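Possible adhesin (Caldicellulosiruptor kronotskyensis, PDB 4WA0) probably mediates attachment of this extremely thermophilic bacterium to cellulose as a tapirin, represented here by its C-terminal beta-helix domain, which binds a magnesium ion. Local coordinates at residues T138-R143 with S160-N165; V260-S265 with Q346-N351. All coordinates share one frame; numbering follows the deposited sequence.

Contact 1 of 2, residues T138-R143 with S160-N165; sequences TLASIR and SAVYCN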
loop_
_atom_site.group_PDB
_atom_site.type_symbol
_atom_site.label_atom_id
_atom_site.label_comp_id
_atom_site.label_asym_id
_atom_site.label_seq_id
_atom_site.Cartn_x
_atom_site.Cartn_y
_atom_site.Cartn_z
ATOM N N THR A 138 -4.543 -12.898 15.784
ATOM C CA THR A 138 -3.582 -13.911 16.274
ATOM C C THR A 138 -2.462 -13.390 17.204
ATOM O O THR A 138 -2.213 -13.930 18.287
ATOM C CB THR A 138 -3.034 -14.719 15.066
ATOM O OG1 THR A 138 -4.137 -15.295 14.381
ATOM C CG2 THR A 138 -2.098 -15.800 15.451
ATOM N N LEU A 139 -1.737 -12.356 16.747
ATOM C CA LEU A 139 -0.548 -11.936 17.418
ATOM C C LEU A 139 -0.266 -10.454 17.250
ATOM O O LEU A 139 -0.471 -9.870 16.163
ATOM C CB LEU A 139 0.586 -12.733 16.855
ATOM C CG LEU A 139 2.027 -12.512 17.239
ATOM C CD1 LEU A 139 2.196 -12.978 18.664
ATOM C CD2 LEU A 139 3.014 -13.345 16.433
ATOM N N ALA A 140 0.223 -9.822 18.309
ATOM C CA ALA A 140 0.701 -8.427 18.189
ATOM C C ALA A 140 1.870 -8.258 19.154
ATOM O O ALA A 140 1.900 -8.822 20.274
ATOM C CB ALA A 140 -0.390 -7.391 18.456
ATOM N N SER A 141 2.843 -7.557 18.667
ATOM C CA SER A 141 4.044 -7.216 19.390
ATOM C C SER A 141 4.277 -5.738 19.206
ATOM O O SER A 141 4.598 -5.275 18.060
ATOM C CB SER A 141 5.199 -8.059 18.820
ATOM O OG SER A 141 6.421 -7.739 19.439
ATOM N N ILE A 142 4.141 -5.005 20.323
ATOM C CA ILE A 142 4.196 -3.547 20.352
ATOM C C ILE A 142 5.224 -3.144 21.366
ATOM O O ILE A 142 4.995 -3.296 22.565
ATOM C CB ILE A 142 2.810 -2.947 20.672
ATOM C CG1 ILE A 142 1.791 -3.437 19.615
ATOM C CG2 ILE A 142 2.896 -1.440 20.857
ATOM C CD1 ILE A 142 0.352 -3.122 19.920
ATOM N N ARG A 143 6.340 -2.572 20.918
ATOM C CA ARG A 143 7.459 -2.338 21.844
ATOM C C ARG A 143 7.256 -1.143 22.711
ATOM O O ARG A 143 7.916 -1.005 23.729
ATOM C CB ARG A 143 8.817 -2.193 21.120
ATOM C CG ARG A 143 9.162 -3.321 20.188
ATOM C CD ARG A 143 9.263 -4.590 20.937
ATOM N NE ARG A 143 9.786 -5.701 20.079
ATOM C CZ ARG A 143 10.935 -6.335 20.243
ATOM N NH1 ARG A 143 11.785 -5.950 21.194
ATOM N NH2 ARG A 143 11.251 -7.360 19.430
ATOM N N SER A 160 -5.776 -15.088 20.834
ATOM C CA SER A 160 -4.699 -14.238 20.320
ATOM C C SER A 160 -3.657 -14.075 21.448
ATOM O O SER A 160 -3.914 -14.466 22.599
ATOM C CB SER A 160 -5.237 -12.878 19.819
ATOM O OG SER A 160 -5.842 -12.175 20.881
ATOM N N ALA A 161 -2.474 -13.579 21.110
ATOM C CA ALA A 161 -1.369 -13.286 22.042
ATOM C C ALA A 161 -0.870 -11.900 21.699
ATOM O O ALA A 161 -0.456 -11.605 20.535
ATOM C CB ALA A 161 -0.258 -14.298 21.887
ATOM N N VAL A 162 -0.919 -11.004 22.679
ATOM C CA VAL A 162 -0.553 -9.609 22.399
ATOM C C VAL A 162 0.446 -9.170 23.442
ATOM O O VAL A 162 0.172 -9.340 24.632
ATOM C CB VAL A 162 -1.799 -8.739 22.504
ATOM C CG1 VAL A 162 -1.389 -7.297 22.485
ATOM C CG2 VAL A 162 -2.758 -9.091 21.396
ATOM N N TYR A 163 1.544 -8.569 23.036
ATOM C CA TYR A 163 2.645 -8.218 23.944
ATOM C C TYR A 163 2.911 -6.731 23.766
ATOM O O TYR A 163 3.157 -6.348 22.645
ATOM C CB TYR A 163 3.851 -8.981 23.571
ATOM C CG TYR A 163 3.750 -10.513 23.589
ATOM C CD1 TYR A 163 3.165 -11.171 22.554
ATOM C CD2 TYR A 163 4.257 -11.280 24.677
ATOM C CE1 TYR A 163 3.063 -12.539 22.552
ATOM C CE2 TYR A 163 4.182 -12.650 24.677
ATOM C CZ TYR A 163 3.574 -13.271 23.602
ATOM O OH TYR A 163 3.434 -14.636 23.578
ATOM N N CYS A 164 2.783 -5.916 24.815
ATOM C CA CYS A 164 2.977 -4.424 24.737
ATOM C C CYS A 164 3.789 -4.003 25.944
ATOM O O CYS A 164 3.709 -4.584 27.005
ATOM C CB CYS A 164 1.698 -3.493 24.693
ATOM S SG CYS A 164 0.302 -4.176 23.813
ATOM N N ASN A 165 4.532 -2.941 25.796
ATOM C CA ASN A 165 5.128 -2.357 26.971
ATOM C C ASN A 165 4.171 -1.737 27.948
ATOM O O ASN A 165 4.306 -1.917 29.152
ATOM C CB ASN A 165 6.197 -1.305 26.555
ATOM C CG ASN A 165 6.933 -0.745 27.741
ATOM O OD1 ASN A 165 6.668 0.397 28.146
ATOM N ND2 ASN A 165 7.720 -1.565 28.386
#
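Tyr163 reaches back from its own strand to Ala140 and Leu139 on the neighbouring one. Its CB lies 3.8 Å from Ala140 O. The first torsion (chi1 -59°) sets CG beside the backbone N, anti to the carbonyl carbon, and the CD1 edge of the ring then meets Ala140 O. CD1 closes to 3.5 Å from that oxygen, which sits in the ring plane. Next along the edge, CE1 meets Leu139 CD1 at 4.0 Å. The leucine runs obliquely to the tyrosine, and its CD1 also reaches the methyl of Ala161. Beyond the two strands the ring stacks on Tyr184 and meets Phe210.

Strands 139-142 and 161-164 belong to successive coils on one face of the domain's beta-helix, with their axes 4.7 Å apart and nearly parallel at 4°. Five backbone hydrogen bonds join them in parallel register, Leu139 facing Ala161 and Ile142 facing Cys164. Ala140 O accepts Tyr163 N at 2.8 Å and is also approached by Val162 CA and the ring edge. The bond from Asn165 N to Ile142 O, at 3.3 Å, is the longest of the five, just where the chain turns its corner. On the face carrying Ala140, Val162, Ile142 and Cys164, Ala140 CB packs against both methyls of Val162, and Ile142 CD1 rests on Cys164 SG at 4.0 Å.

Contact 2 of 2, residues V260-S265 with Q346-N351; sequences VIYGES and QDIESN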
loop_
_atom_site.group_PDB
_atom_site.type_symbol
_atom_site.label_atom_id
_atom_site.label_comp_id
_atom_site.label_asym_id
_atom_site.label_seq_id
_atom_site.Cartn_x
_atom_site.Cartn_y
_atom_site.Cartn_z
ATOM N N VAL A 260 4.462 -2.188 -23.839
ATOM C CA VAL A 260 5.104 -1.337 -22.870
ATOM C C VAL A 260 5.332 0.043 -23.505
ATOM O O VAL A 260 5.841 0.131 -24.630
ATOM C CB VAL A 260 6.356 -1.966 -22.216
ATOM C CG1 VAL A 260 7.383 -2.308 -23.249
ATOM C CG2 VAL A 260 6.941 -1.077 -21.139
ATOM N N ILE A 261 4.950 1.079 -22.738
ATOM C CA ILE A 261 5.238 2.469 -23.090
ATOM C C ILE A 261 6.278 3.021 -22.153
ATOM O O ILE A 261 6.108 2.914 -20.952
ATOM C CB ILE A 261 3.945 3.287 -22.979
ATOM C CG1 ILE A 261 2.821 2.741 -23.868
ATOM C CG2 ILE A 261 4.091 4.742 -23.369
ATOM C CD1 ILE A 261 3.112 2.497 -25.334
ATOM N N TYR A 262 7.315 3.653 -22.720
ATOM C CA TYR A 262 8.394 4.224 -21.961
ATOM C C TYR A 262 8.318 5.745 -22.134
ATOM O O TYR A 262 8.247 6.225 -23.265
ATOM C CB TYR A 262 9.712 3.810 -22.517
ATOM C CG TYR A 262 10.011 2.308 -22.408
ATOM C CD1 TYR A 262 10.424 1.783 -21.257
ATOM C CD2 TYR A 262 9.980 1.503 -23.530
ATOM C CE1 TYR A 262 10.720 0.402 -21.150
ATOM C CE2 TYR A 262 10.253 0.128 -23.437
ATOM C CZ TYR A 262 10.659 -0.374 -22.249
ATOM O OH TYR A 262 10.984 -1.717 -22.112
ATOM N N GLY A 263 8.292 6.475 -21.029
ATOM C CA GLY A 263 8.451 7.964 -21.108
ATOM C C GLY A 263 9.490 8.382 -20.101
ATOM O O GLY A 263 9.221 8.413 -18.910
ATOM N N GLU A 264 10.683 8.755 -20.553
ATOM C CA GLU A 264 11.694 9.134 -19.604
ATOM C C GLU A 264 11.242 10.242 -18.665
ATOM O O GLU A 264 11.271 10.106 -17.437
ATOM C CB GLU A 264 13.006 9.516 -20.312
ATOM C CG GLU A 264 14.082 10.088 -19.402
ATOM C CD GLU A 264 14.721 9.079 -18.438
ATOM O OE1 GLU A 264 14.381 7.861 -18.477
ATOM O OE2 GLU A 264 15.592 9.470 -17.637
ATOM N N SER A 265 10.776 11.333 -19.239
ATOM C CA SER A 265 10.403 12.490 -18.427
ATOM C C SER A 265 9.052 12.466 -17.760
ATOM O O SER A 265 8.842 13.150 -16.733
ATOM C CB SER A 265 10.506 13.774 -19.325
ATOM O OG SER A 265 11.853 13.973 -19.774
ATOM N N GLN A 346 11.499 -9.268 -20.822
ATOM C CA GLN A 346 12.876 -9.205 -21.246
ATOM C C GLN A 346 13.228 -7.768 -21.736
ATOM O O GLN A 346 14.309 -7.227 -21.470
ATOM C CB GLN A 346 13.109 -10.210 -22.358
ATOM C CG GLN A 346 14.521 -10.247 -22.876
ATOM C CD GLN A 346 15.477 -10.615 -21.740
ATOM O OE1 GLN A 346 15.423 -11.731 -21.207
ATOM N NE2 GLN A 346 16.296 -9.630 -21.289
ATOM N N ASP A 347 12.309 -7.148 -22.457
ATOM C CA ASP A 347 12.532 -5.795 -23.034
ATOM C C ASP A 347 12.741 -4.793 -21.913
ATOM O O ASP A 347 13.610 -3.916 -21.986
ATOM C CB ASP A 347 11.326 -5.349 -23.847
ATOM C CG ASP A 347 11.581 -4.049 -24.611
ATOM O OD1 ASP A 347 12.362 -4.101 -25.566
ATOM O OD2 ASP A 347 10.937 -3.044 -24.337
ATOM N N ILE A 348 11.920 -4.910 -20.903
ATOM C CA ILE A 348 11.966 -3.998 -19.751
ATOM C C ILE A 348 13.246 -4.247 -18.992
ATOM O O ILE A 348 13.979 -3.298 -18.706
ATOM C CB ILE A 348 10.779 -4.231 -18.812
ATOM C CG1 ILE A 348 9.439 -3.811 -19.457
ATOM C CG2 ILE A 348 10.997 -3.473 -17.494
ATOM C CD1 ILE A 348 8.210 -4.324 -18.757
ATOM N N GLU A 349 13.540 -5.531 -18.688
ATOM C CA GLU A 349 14.836 -5.896 -18.061
ATOM C C GLU A 349 16.015 -5.336 -18.778
ATOM O O GLU A 349 16.949 -4.841 -18.141
ATOM C CB GLU A 349 14.960 -7.444 -17.879
ATOM C CG GLU A 349 14.060 -7.916 -16.731
ATOM C CD GLU A 349 13.561 -9.363 -16.776
ATOM O OE1 GLU A 349 13.922 -10.153 -17.662
ATOM O OE2 GLU A 349 12.731 -9.711 -15.877
ATOM N N SER A 350 15.995 -5.359 -20.105
ATOM C CA SER A 350 17.130 -4.926 -20.890
ATOM C C SER A 350 17.295 -3.425 -20.816
ATOM O O SER A 350 18.415 -2.914 -20.696
ATOM C CB SER A 350 16.999 -5.341 -22.347
ATOM O OG SER A 350 17.051 -6.766 -22.426
ATOM N N ASN A 351 16.184 -2.720 -20.913
ATOM C CA ASN A 351 16.219 -1.255 -20.946
ATOM C C ASN A 351 16.472 -0.616 -19.582
ATOM O O ASN A 351 16.856 0.544 -19.513
ATOM C CB ASN A 351 14.899 -0.716 -21.476
ATOM C CG ASN A 351 14.786 -0.845 -22.971
ATOM O OD1 ASN A 351 15.701 -0.568 -23.695
ATOM N ND2 ASN A 351 13.626 -1.281 -23.445
#
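Tyr262 points its hydroxyl at helix 342-352, where the side chains of Asp347 and Asn351, one turn apart, close on it. The phenol donates to Asp347 OD2 over 2.6 Å, and Asn351 ND2 donates to Tyr262 OH over 3.0 Å, so a single oxygen gives one bond and receives another. The two partners are turned quite differently. Asp347 OD2 sits in the ring plane, at the edge, but the hydroxyl meets it from above the carboxylate, whose plane is 52° from that of the ring. The amide of Asn351 stands almost perpendicular to the ring, at 84°, yet the phenol oxygen lies in the amide plane and the N-H points fairly straight at it. With Asp347 CG anti to the backbone N (chi1 -172°), the carboxylate is carried out from the helix to the phenol.

Val260, two residues earlier on the strand, adds an apolar flank. Its CG2 lies 3.9 Å above one face of the Tyr262 ring, offset toward the rim, and touches Ile348 CG1 at 4.1 Å, while CG1 approaches Asp347 OD2. Strand and helix axes are 10.4 Å apart, a gap spanned mainly by the Tyr262 side chain, whose OH also comes to 3.4 Å from Ile348 CA. The helix thereby packs on the outside of strand 258-263, near the magnesium-binding end of the domain. Asp347 OD2 is also hydrogen-bonded to Thr249 OG1 on strand 247-251; two hydroxyl partners on one oxygen would be consistent with a charged carboxylate.

In the fold
Contact 1 and contact 2 lie on opposite sides of the chain's centre, with their own centres 44 Å apart and their nearest atoms about 34 Å apart. Strands 139-142, 161-164 and 258-263 belong to the same long face of the beta-helix, so the two contacts mark distant positions along one solenoid. In sequence, residues 138-165 precede 260-351 entirely, with no interleaving. Contact 1 joins successive coils strand to strand, whereas contact 2 brings the late helix 342-352 against strand 258-263, through segments 81 residues apart at their nearest ends, in the region near the magnesium site. Coil-to-coil pairing thus builds the elongated body, and helix packing covers part of its flank.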